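Side-chain contacts in SusD-like carbohydrate binding protein (Bacteroides vulgatus, PDB 3LEW), which probably binds carbohydrate at the bacterial outer membrane, as a member of the SusD family of nutrient-binding proteins: residues D21-L26 / K197-N202; T84-L89 / Y129-S134; D102-A107 / R116-A121. All blocks are in the same frame, centred on the assembly; numbering follows the deposited sequence. Where two conformers were deposited one is given.

Interaction 1 (D21-L26 / K197-N202); sequences DAEKVL and KHKIDN
E23 and K199 meet at the protein surface, where helix 19-35 faces the loop that leads into helix 202-215. Both elements belong to the helical part of this SusD-family protein, whose family is classed with the TPR-like helical repeats. The two segments share only 66 Å² of buried surface, and a single salt bridge carries the contact.

Charge comes first. K199 NZ gives a hydrogen bond to E23 OE2 at 2.7 Å. The ammonium arrives from above the carboxylate plane, 47° out of it, and lies 3.5 Å from E23 CD. E23 gets there by placing CG anti to the backbone N (chi1 177°) and running extended from there, while the lysine chain bends at chi2 and chi3 before presenting NZ; the two side chains cross at about a right angle. The same OE2 is also held by R116 NH1, so two cationic groups share one oxygen, which probably keeps the carboxylate ionised. On the lysine side, N27 OD1 adds a weak hydrogen bond to NZ.

Apolar and ring packing comes next. Within the loop, the aliphatic part of K199 turns back on its neighbour: K199 CG lies over one face of the H198 imidazole, 4.1 Å above its plane and displaced from the ring centre. The H198 ring also meets W30 of helix 19-35, their planes about 30° apart.

Polar bonds settle the end of the loop. D201 is the N-cap of helix 202-215: its OD2 forms a salt bridge with R194 NE, while OD1 caps the backbone N of V204.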
loop_
_atom_site.group_PDB
_atom_site.type_symbol
_atom_site.label_atom_id
_atom_site.label_comp_id
_atom_site.label_asym_id
_atom_site.label_seq_id
_atom_site.Cartn_x
_atom_site.Cartn_y
_atom_site.Cartn_z
ATOM N N ASP A 21 -8.648 -1.368 -29.016
ATOM C CA ASP A 21 -9.131 -2.663 -28.541
ATOM C C ASP A 21 -8.196 -3.194 -27.456
ATOM O O ASP A 21 -8.654 -3.739 -26.455
ATOM C CB ASP A 21 -9.212 -3.720 -29.690
ATOM C CG ASP A 21 -10.205 -3.369 -30.760
ATOM O OD1 ASP A 21 -11.320 -2.933 -30.408
ATOM O OD2 ASP A 21 -9.893 -3.519 -31.976
ATOM N N ALA A 22 -6.886 -3.000 -27.639
ATOM C CA ALA A 22 -5.899 -3.395 -26.635
ATOM C C ALA A 22 -6.073 -2.544 -25.386
ATOM O O ALA A 22 -6.062 -3.045 -24.255
ATOM C CB ALA A 22 -4.494 -3.260 -27.189
ATOM N N GLU A 23 -6.244 -1.249 -25.579
ATOM C CA GLU A 23 -6.439 -0.361 -24.444
ATOM C C GLU A 23 -7.691 -0.744 -23.657
ATOM O O GLU A 23 -7.694 -0.663 -22.406
ATOM C CB GLU A 23 -6.487 1.091 -24.914
ATOM C CG GLU A 23 -6.750 2.078 -23.798
ATOM C CD GLU A 23 -6.193 3.464 -24.105
ATOM O OE1 GLU A 23 -6.636 4.112 -25.060
ATOM O OE2 GLU A 23 -5.326 3.926 -23.366
ATOM N N LYS A 24 -8.734 -1.200 -24.339
ATOM C CA LYS A 24 -9.943 -1.591 -23.641
ATOM C C LYS A 24 -9.675 -2.764 -22.708
ATOM O O LYS A 24 -10.166 -2.783 -21.585
ATOM C CB LYS A 24 -11.067 -1.923 -24.591
ATOM C CG LYS A 24 -12.396 -2.159 -23.872
ATOM N N VAL A 25 -8.915 -3.755 -23.173
ATOM C CA VAL A 25 -8.553 -4.868 -22.299
ATOM C C VAL A 25 -7.752 -4.416 -21.074
ATOM O O VAL A 25 -7.964 -4.886 -19.910
ATOM C CB VAL A 25 -7.836 -5.977 -23.069
ATOM C CG1 VAL A 25 -7.356 -7.079 -22.099
ATOM C CG2 VAL A 25 -8.748 -6.536 -24.156
ATOM N N LEU A 26 -6.785 -3.530 -21.300
ATOM C CA LEU A 26 -6.020 -2.988 -20.191
ATOM C C LEU A 26 -6.885 -2.213 -19.199
ATOM O O LEU A 26 -6.701 -2.341 -17.958
ATOM C CB LEU A 26 -4.886 -2.106 -20.712
ATOM C CG LEU A 26 -3.522 -2.097 -20.053
ATOM C CD1 LEU A 26 -3.027 -3.577 -19.888
ATOM C CD2 LEU A 26 -2.565 -1.292 -20.958
ATOM N N LYS A 197 -5.848 10.211 -13.418
ATOM C CA LYS A 197 -4.846 9.853 -12.411
ATOM C C LYS A 197 -4.595 8.371 -12.248
ATOM O O LYS A 197 -3.602 7.997 -11.614
ATOM C CB LYS A 197 -5.151 10.459 -11.044
ATOM C CG LYS A 197 -4.906 11.933 -10.975
ATOM C CD LYS A 197 -3.391 12.242 -10.916
ATOM C CE LYS A 197 -3.173 13.723 -10.659
ATOM N NZ LYS A 197 -3.507 14.095 -9.259
ATOM N N HIS A 198 -5.470 7.506 -12.778
ATOM C CA HIS A 198 -5.204 6.043 -12.702
ATOM C C HIS A 198 -4.337 5.574 -13.873
ATOM O O HIS A 198 -3.814 4.440 -13.855
ATOM C CB HIS A 198 -6.522 5.230 -12.672
ATOM C CG HIS A 198 -7.382 5.399 -13.893
ATOM N ND1 HIS A 198 -8.105 6.558 -14.144
ATOM C CD2 HIS A 198 -7.645 4.553 -14.914
ATOM C CE1 HIS A 198 -8.762 6.412 -15.286
ATOM N NE2 HIS A 198 -8.488 5.210 -15.781
ATOM N N LYS A 199 -4.205 6.409 -14.912
ATOM C CA LYS A 199 -3.456 6.041 -16.115
ATOM C C LYS A 199 -1.957 6.170 -15.852
ATOM O O LYS A 199 -1.514 7.015 -15.084
ATOM C CB LYS A 199 -3.833 6.949 -17.282
ATOM C CG LYS A 199 -5.246 6.765 -17.783
ATOM C CD LYS A 199 -5.367 5.372 -18.464
ATOM C CE LYS A 199 -6.147 5.394 -19.766
ATOM N NZ LYS A 199 -5.670 4.332 -20.739
ATOM N N ILE A 200 -1.182 5.268 -16.423
ATOM C CA ILE A 200 0.257 5.241 -16.225
ATOM C C ILE A 200 0.966 6.081 -17.297
ATOM O O ILE A 200 0.884 5.798 -18.486
ATOM C CB ILE A 200 0.767 3.752 -16.287
ATOM C CG1 ILE A 200 0.068 2.910 -15.225
ATOM C CG2 ILE A 200 2.287 3.702 -16.207
ATOM C CD1 ILE A 200 0.486 1.443 -15.265
ATOM N N ASP A 201 1.705 7.098 -16.881
ATOM C CA ASP A 201 2.533 7.893 -17.773
ATOM C C ASP A 201 3.990 7.760 -17.306
ATOM O O ASP A 201 4.309 6.885 -16.485
ATOM C CB ASP A 201 2.074 9.356 -17.869
ATOM C CG ASP A 201 2.255 10.128 -16.582
ATOM O OD1 ASP A 201 2.689 9.504 -15.566
ATOM O OD2 ASP A 201 1.903 11.358 -16.557
ATOM N N ASN A 202 4.873 8.534 -17.916
ATOM C CA ASN A 202 6.302 8.463 -17.580
ATOM C C ASN A 202 6.521 8.686 -16.085
ATOM O O ASN A 202 7.274 7.952 -15.489
ATOM C CB ASN A 202 7.115 9.423 -18.466
ATOM C CG ASN A 202 8.666 9.239 -18.305
ATOM O OD1 ASN A 202 9.306 8.473 -19.052
ATOM N ND2 ASN A 202 9.225 9.931 -17.367
#

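Interaction 2 (T84-L89 / Y129-S134); sequences TLSWLL and YLHLAS
S86 and H131 reach across to each other because each sends its first side-chain group away from its own backbone N: chi1 is 177° for OG of the serine and 175° for CG of the histidine. S86 OG and H131 NE2 then come within 2.7 Å in a hydrogen bond. The hydroxyl sits at the edge of the imidazole, near its plane. It is 3.7 Å from both H131 CD2 and H131 CE1, so it lies almost straight out from the nitrogen. S86 CB follows in the ring plane too, and Y136 OH makes a second hydrogen bond to S86 OG.

These groups lie between helices 81-103 and 111-135, which run in roughly opposite directions as the two arms of a helical hairpin in the starch-binding-associated, TPR-like region. All four touching residues are buried, so the serine and histidine form a buried polar link between the two helices. With an alanine in place of H131, S86 OG would probably be left with Y136 OH but without its imidazole partner, and a gap would open where the ring had been.

Beside this bond, W87 and L132 make the apolar part. The CA–CB bond of W87 points away from the other helix, yet the indole comes round to put CZ3 4.1 Å from L132 CD2. The methyl approaches obliquely and the two side chains cross at about a right angle. At the other end of the indole, W87 NE1 is hydrogen-bonded to E476 OE1.

Further along helix 111-135, S134 OG folds back to L130 O at 2.7 Å. That carbonyl also takes the backbone hydrogen bond from S134 N, the two donors reaching it from opposite faces of its plane.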
loop_
_atom_site.group_PDB
_atom_site.type_symbol
_atom_site.label_atom_id
_atom_site.label_comp_id
_atom_site.label_asym_id
_atom_site.label_seq_id
_atom_site.Cartn_x
_atom_site.Cartn_y
_atom_site.Cartn_z
ATOM N N THR A 84 -6.854 -14.899 -0.562
ATOM C CA THR A 84 -7.389 -15.403 -1.802
ATOM C C THR A 84 -7.524 -14.336 -2.876
ATOM O O THR A 84 -7.092 -14.539 -4.016
ATOM C CB THR A 84 -8.759 -16.124 -1.540
ATOM O OG1 THR A 84 -8.499 -17.279 -0.729
ATOM C CG2 THR A 84 -9.479 -16.556 -2.819
ATOM N N LEU A 85 -8.107 -13.189 -2.527
ATOM C CA LEU A 85 -8.294 -12.154 -3.510
ATOM C C LEU A 85 -6.968 -11.636 -4.062
ATOM O O LEU A 85 -6.865 -11.333 -5.260
ATOM C CB LEU A 85 -9.039 -10.975 -2.882
ATOM C CG LEU A 85 -9.384 -9.850 -3.856
ATOM C CD1 LEU A 85 -10.289 -10.337 -5.048
ATOM C CD2 LEU A 85 -10.052 -8.678 -3.105
ATOM N N SER A 86 -5.948 -11.592 -3.214
ATOM C CA SER A 86 -4.633 -11.127 -3.640
ATOM C C SER A 86 -4.126 -11.936 -4.829
ATOM O O SER A 86 -3.708 -11.400 -5.884
ATOM C CB SER A 86 -3.655 -11.191 -2.470
ATOM O OG SER A 86 -2.350 -10.806 -2.857
ATOM N N TRP A 87 -4.179 -13.247 -4.646
ATOM C CA TRP A 87 -3.693 -14.178 -5.678
ATOM C C TRP A 87 -4.491 -14.045 -6.983
ATOM O O TRP A 87 -3.932 -14.005 -8.091
ATOM C CB TRP A 87 -3.798 -15.610 -5.162
ATOM C CG TRP A 87 -2.946 -16.603 -5.949
ATOM C CD1 TRP A 87 -3.395 -17.516 -6.822
ATOM C CD2 TRP A 87 -1.524 -16.758 -5.895
ATOM N NE1 TRP A 87 -2.344 -18.262 -7.349
ATOM C CE2 TRP A 87 -1.177 -17.805 -6.798
ATOM C CE3 TRP A 87 -0.504 -16.109 -5.201
ATOM C CZ2 TRP A 87 0.147 -18.231 -6.978
ATOM C CZ3 TRP A 87 0.817 -16.537 -5.372
ATOM C CH2 TRP A 87 1.130 -17.570 -6.297
ATOM N N LEU A 88 -5.817 -14.019 -6.854
ATOM C CA LEU A 88 -6.691 -13.947 -8.015
ATOM C C LEU A 88 -6.508 -12.644 -8.787
ATOM O O LEU A 88 -6.413 -12.658 -10.011
ATOM C CB LEU A 88 -8.146 -14.139 -7.572
ATOM C CG LEU A 88 -9.323 -13.783 -8.489
ATOM C CD1 LEU A 88 -10.611 -14.128 -7.775
ATOM C CD2 LEU A 88 -9.356 -12.325 -8.816
ATOM N N LEU A 89 -6.481 -11.523 -8.076
ATOM C CA LEU A 89 -6.353 -10.232 -8.737
ATOM C C LEU A 89 -4.993 -10.141 -9.421
ATOM O O LEU A 89 -4.935 -9.727 -10.594
ATOM C CB LEU A 89 -6.529 -9.043 -7.801
ATOM C CG LEU A 89 -7.903 -8.843 -7.158
ATOM C CD1 LEU A 89 -7.861 -7.619 -6.220
ATOM C CD2 LEU A 89 -9.063 -8.785 -8.223
ATOM N N TYR A 129 3.882 -7.774 -10.197
ATOM C CA TYR A 129 5.045 -8.589 -9.696
ATOM C C TYR A 129 5.700 -7.941 -8.460
ATOM O O TYR A 129 6.219 -8.639 -7.579
ATOM C CB TYR A 129 6.055 -8.911 -10.789
ATOM C CG TYR A 129 5.570 -10.007 -11.714
ATOM C CD1 TYR A 129 5.244 -11.266 -11.227
ATOM C CD2 TYR A 129 5.378 -9.766 -13.084
ATOM C CE1 TYR A 129 4.744 -12.265 -12.050
ATOM C CE2 TYR A 129 4.896 -10.778 -13.932
ATOM C CZ TYR A 129 4.546 -12.020 -13.398
ATOM O OH TYR A 129 4.029 -13.032 -14.192
ATOM N N LEU A 130 5.677 -6.602 -8.363
ATOM C CA LEU A 130 6.159 -5.922 -7.154
ATOM C C LEU A 130 5.302 -6.301 -5.938
ATOM O O LEU A 130 5.803 -6.544 -4.839
ATOM C CB LEU A 130 6.181 -4.411 -7.319
ATOM C CG LEU A 130 6.545 -3.558 -6.108
ATOM C CD1 LEU A 130 7.954 -3.941 -5.633
ATOM C CD2 LEU A 130 6.484 -2.058 -6.436
ATOM N N HIS A 131 3.989 -6.364 -6.130
ATOM C CA HIS A 131 3.094 -6.853 -5.081
ATOM C C HIS A 131 3.468 -8.258 -4.588
ATOM O O HIS A 131 3.615 -8.512 -3.371
ATOM C CB HIS A 131 1.664 -6.870 -5.573
ATOM C CG HIS A 131 0.706 -7.467 -4.583
ATOM N ND1 HIS A 131 0.415 -6.870 -3.368
ATOM C CD2 HIS A 131 -0.037 -8.600 -4.636
ATOM C CE1 HIS A 131 -0.438 -7.634 -2.697
ATOM N NE2 HIS A 131 -0.745 -8.681 -3.453
ATOM N N LEU A 132 3.670 -9.165 -5.542
ATOM C CA LEU A 132 4.025 -10.538 -5.210
ATOM C C LEU A 132 5.364 -10.577 -4.488
ATOM O O LEU A 132 5.470 -11.193 -3.393
ATOM C CB LEU A 132 4.011 -11.420 -6.466
ATOM C CG LEU A 132 2.619 -11.678 -7.061
ATOM C CD1 LEU A 132 2.696 -12.224 -8.541
ATOM C CD2 LEU A 132 1.784 -12.626 -6.195
ATOM N N ALA A 133 6.380 -9.892 -5.030
ATOM C CA ALA A 133 7.716 -9.919 -4.458
ATOM C C ALA A 133 7.770 -9.366 -3.032
ATOM O O ALA A 133 8.479 -9.883 -2.189
ATOM C CB ALA A 133 8.687 -9.122 -5.335
ATOM N N SER A 134 7.022 -8.295 -2.794
ATOM C CA SER A 134 7.095 -7.568 -1.513
ATOM C C SER A 134 6.264 -8.157 -0.392
ATOM O O SER A 134 6.490 -7.780 0.766
ATOM C CB SER A 134 6.737 -6.084 -1.716
ATOM O OG SER A 134 5.413 -5.888 -2.201
#

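Interaction 3 (D102-A107 / R116-A121); sequences DNIDAA and RIKGQA
Next to the I104–I117 contact, R116 NH1 is gripped by Q120 OE1, one turn along its own helix, with E23 as its second acceptor. The bond from R116 NH1 to Q120 OE1 is 2.9 Å long and fairly straight (160° at the hydrogen), with the oxygen close to the guanidinium plane. I117 CG1 lies 3.6 Å above one face of the R116 guanidinium, off-centre over the group.

The contact lies at the loop end of a helical hairpin, where the chain leaving helix 81-103 reverses into helix 111-135. I104, in the connection, meets helix 111-135 with both of its branches. With CG1 anti to the backbone N (chi1 -170°), its CD1 reaches I117 CG2 at 3.7 Å, while the other branch, CG2, rests 3.9 Å from K118 CB. A22 of helix 19-35 also packs on I104. Nearby, A107 O accepts from R114 NH1 across the turn.

K118 runs fully extended past I104 toward the exposed D105. There NZ stands 4.0 Å from D105 OD2 and 4.1 Å from D105 OD1, too far for a salt bridge, though the charges probably attract.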
loop_
_atom_site.group_PDB
_atom_site.type_symbol
_atom_site.label_atom_id
_atom_site.label_comp_id
_atom_site.label_asym_id
_atom_site.label_seq_id
_atom_site.Cartn_x
_atom_site.Cartn_y
_atom_site.Cartn_z
ATOM N N ASP A 102 0.724 -9.770 -26.054
ATOM C CA ASP A 102 0.770 -10.784 -27.133
ATOM C C ASP A 102 0.206 -10.264 -28.466
ATOM O O ASP A 102 0.475 -10.846 -29.499
ATOM C CB ASP A 102 -0.004 -12.061 -26.764
ATOM C CG ASP A 102 0.677 -12.901 -25.663
ATOM O OD1 ASP A 102 1.861 -12.673 -25.312
ATOM O OD2 ASP A 102 -0.008 -13.788 -25.103
ATOM N N ASN A 103 -0.595 -9.198 -28.412
ATOM C CA ASN A 103 -1.367 -8.693 -29.532
ATOM C C ASN A 103 -1.023 -7.238 -29.943
ATOM O O ASN A 103 -1.382 -6.811 -31.045
ATOM C CB ASN A 103 -2.857 -8.752 -29.177
ATOM C CG ASN A 103 -3.453 -10.164 -29.260
ATOM O OD1 ASN A 103 -3.903 -10.591 -30.333
ATOM N ND2 ASN A 103 -3.526 -10.862 -28.125
ATOM N N ILE A 104 -0.300 -6.493 -29.112
ATOM C CA ILE A 104 -0.151 -5.037 -29.343
ATOM C C ILE A 104 0.683 -4.729 -30.592
ATOM O O ILE A 104 0.404 -3.757 -31.294
ATOM C CB ILE A 104 0.409 -4.287 -28.095
ATOM C CG1 ILE A 104 0.325 -2.767 -28.292
ATOM C CG2 ILE A 104 1.817 -4.728 -27.745
ATOM C CD1 ILE A 104 -1.103 -2.271 -28.517
ATOM N N ASP A 105 1.669 -5.572 -30.906
ATOM C CA ASP A 105 2.514 -5.292 -32.079
ATOM C C ASP A 105 1.747 -5.406 -33.381
ATOM O O ASP A 105 2.104 -4.781 -34.367
ATOM C CB ASP A 105 3.794 -6.149 -32.097
ATOM C CG ASP A 105 4.759 -5.778 -30.987
ATOM O OD1 ASP A 105 4.873 -4.591 -30.631
ATOM O OD2 ASP A 105 5.416 -6.675 -30.440
ATOM N N ALA A 106 0.676 -6.194 -33.396
ATOM C CA ALA A 106 -0.139 -6.356 -34.586
ATOM C C ALA A 106 -1.321 -5.360 -34.635
ATOM O O ALA A 106 -2.078 -5.387 -35.566
ATOM C CB ALA A 106 -0.675 -7.819 -34.661
ATOM N N ALA A 107 -1.489 -4.518 -33.612
ATOM C CA ALA A 107 -2.688 -3.672 -33.505
ATOM C C ALA A 107 -2.656 -2.541 -34.551
ATOM O O ALA A 107 -1.662 -1.839 -34.659
ATOM C CB ALA A 107 -2.791 -3.093 -32.096
ATOM N N ARG A 116 3.208 3.138 -26.483
ATOM C CA ARG A 116 2.696 3.640 -25.216
ATOM C C ARG A 116 1.807 2.615 -24.516
ATOM O O ARG A 116 1.934 2.420 -23.292
ATOM C CB ARG A 116 1.959 4.953 -25.456
ATOM C CG ARG A 116 1.455 5.628 -24.211
ATOM C CD ARG A 116 0.004 5.283 -23.936
ATOM N NE ARG A 116 -0.883 5.696 -25.013
ATOM C CZ ARG A 116 -2.171 5.388 -25.084
ATOM N NH1 ARG A 116 -2.763 4.679 -24.127
ATOM N NH2 ARG A 116 -2.876 5.819 -26.128
ATOM N N ILE A 117 0.932 1.955 -25.286
ATOM C CA ILE A 117 0.068 0.901 -24.757
ATOM C C ILE A 117 0.891 -0.317 -24.264
ATOM O O ILE A 117 0.665 -0.837 -23.147
ATOM C CB ILE A 117 -1.010 0.474 -25.757
ATOM C CG1 ILE A 117 -1.990 1.641 -25.994
ATOM C CG2 ILE A 117 -1.798 -0.759 -25.234
ATOM C CD1 ILE A 117 -2.878 1.455 -27.170
ATOM N N LYS A 118 1.883 -0.711 -25.061
ATOM C CA LYS A 118 2.807 -1.774 -24.636
ATOM C C LYS A 118 3.501 -1.406 -23.328
ATOM O O LYS A 118 3.577 -2.219 -22.388
ATOM C CB LYS A 118 3.827 -2.014 -25.735
ATOM C CG LYS A 118 4.846 -3.114 -25.438
ATOM C CD LYS A 118 5.768 -3.308 -26.600
ATOM C CE LYS A 118 6.700 -4.464 -26.334
ATOM N NZ LYS A 118 7.513 -4.845 -27.556
ATOM N N GLY A 119 3.953 -0.151 -23.216
ATOM C CA GLY A 119 4.570 0.328 -21.990
ATOM C C GLY A 119 3.649 0.298 -20.782
ATOM O O GLY A 119 4.036 -0.091 -19.684
ATOM N N GLN A 120 2.404 0.692 -21.001
ATOM C CA GLN A 120 1.438 0.690 -19.933
ATOM C C GLN A 120 1.129 -0.761 -19.419
ATOM O O GLN A 120 0.964 -0.982 -18.207
ATOM C CB GLN A 120 0.167 1.425 -20.348
ATOM C CG GLN A 120 0.340 2.958 -20.423
ATOM C CD GLN A 120 -0.864 3.677 -20.965
ATOM O OE1 GLN A 120 -1.546 3.189 -21.902
ATOM N NE2 GLN A 120 -1.105 4.893 -20.432
ATOM N N ALA A 121 1.036 -1.706 -20.344
ATOM C CA ALA A 121 0.840 -3.119 -20.020
ATOM C C ALA A 121 2.015 -3.686 -19.242
ATOM O O ALA A 121 1.829 -4.362 -18.238
ATOM C CB ALA A 121 0.555 -3.937 -21.300
#

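Overall arrangement
Interactions 2 and 3 lie on the same helical hairpin, 81-103 with 111-135: interaction 3 sits at its turn and interaction 2 well along its arms, their centres about 23 Å apart. Interaction 1 brings helix 19-35 and the 197-202 loop against the turn end. Its centre is only about 10 Å from that of interaction 3, and the two touch through E23 OE2 and R116 NH1 (2.8 Å), I200 O and Q120 NE2 (2.9 Å) and A22 CB and I104 CD1 (3.8 Å). Interaction 2 lies about 20 Å from interaction 1, centre to centre. A pentaethylene glycol, probably from the crystallisation liquor, is about 4 Å from the W87 side chain of interaction 2.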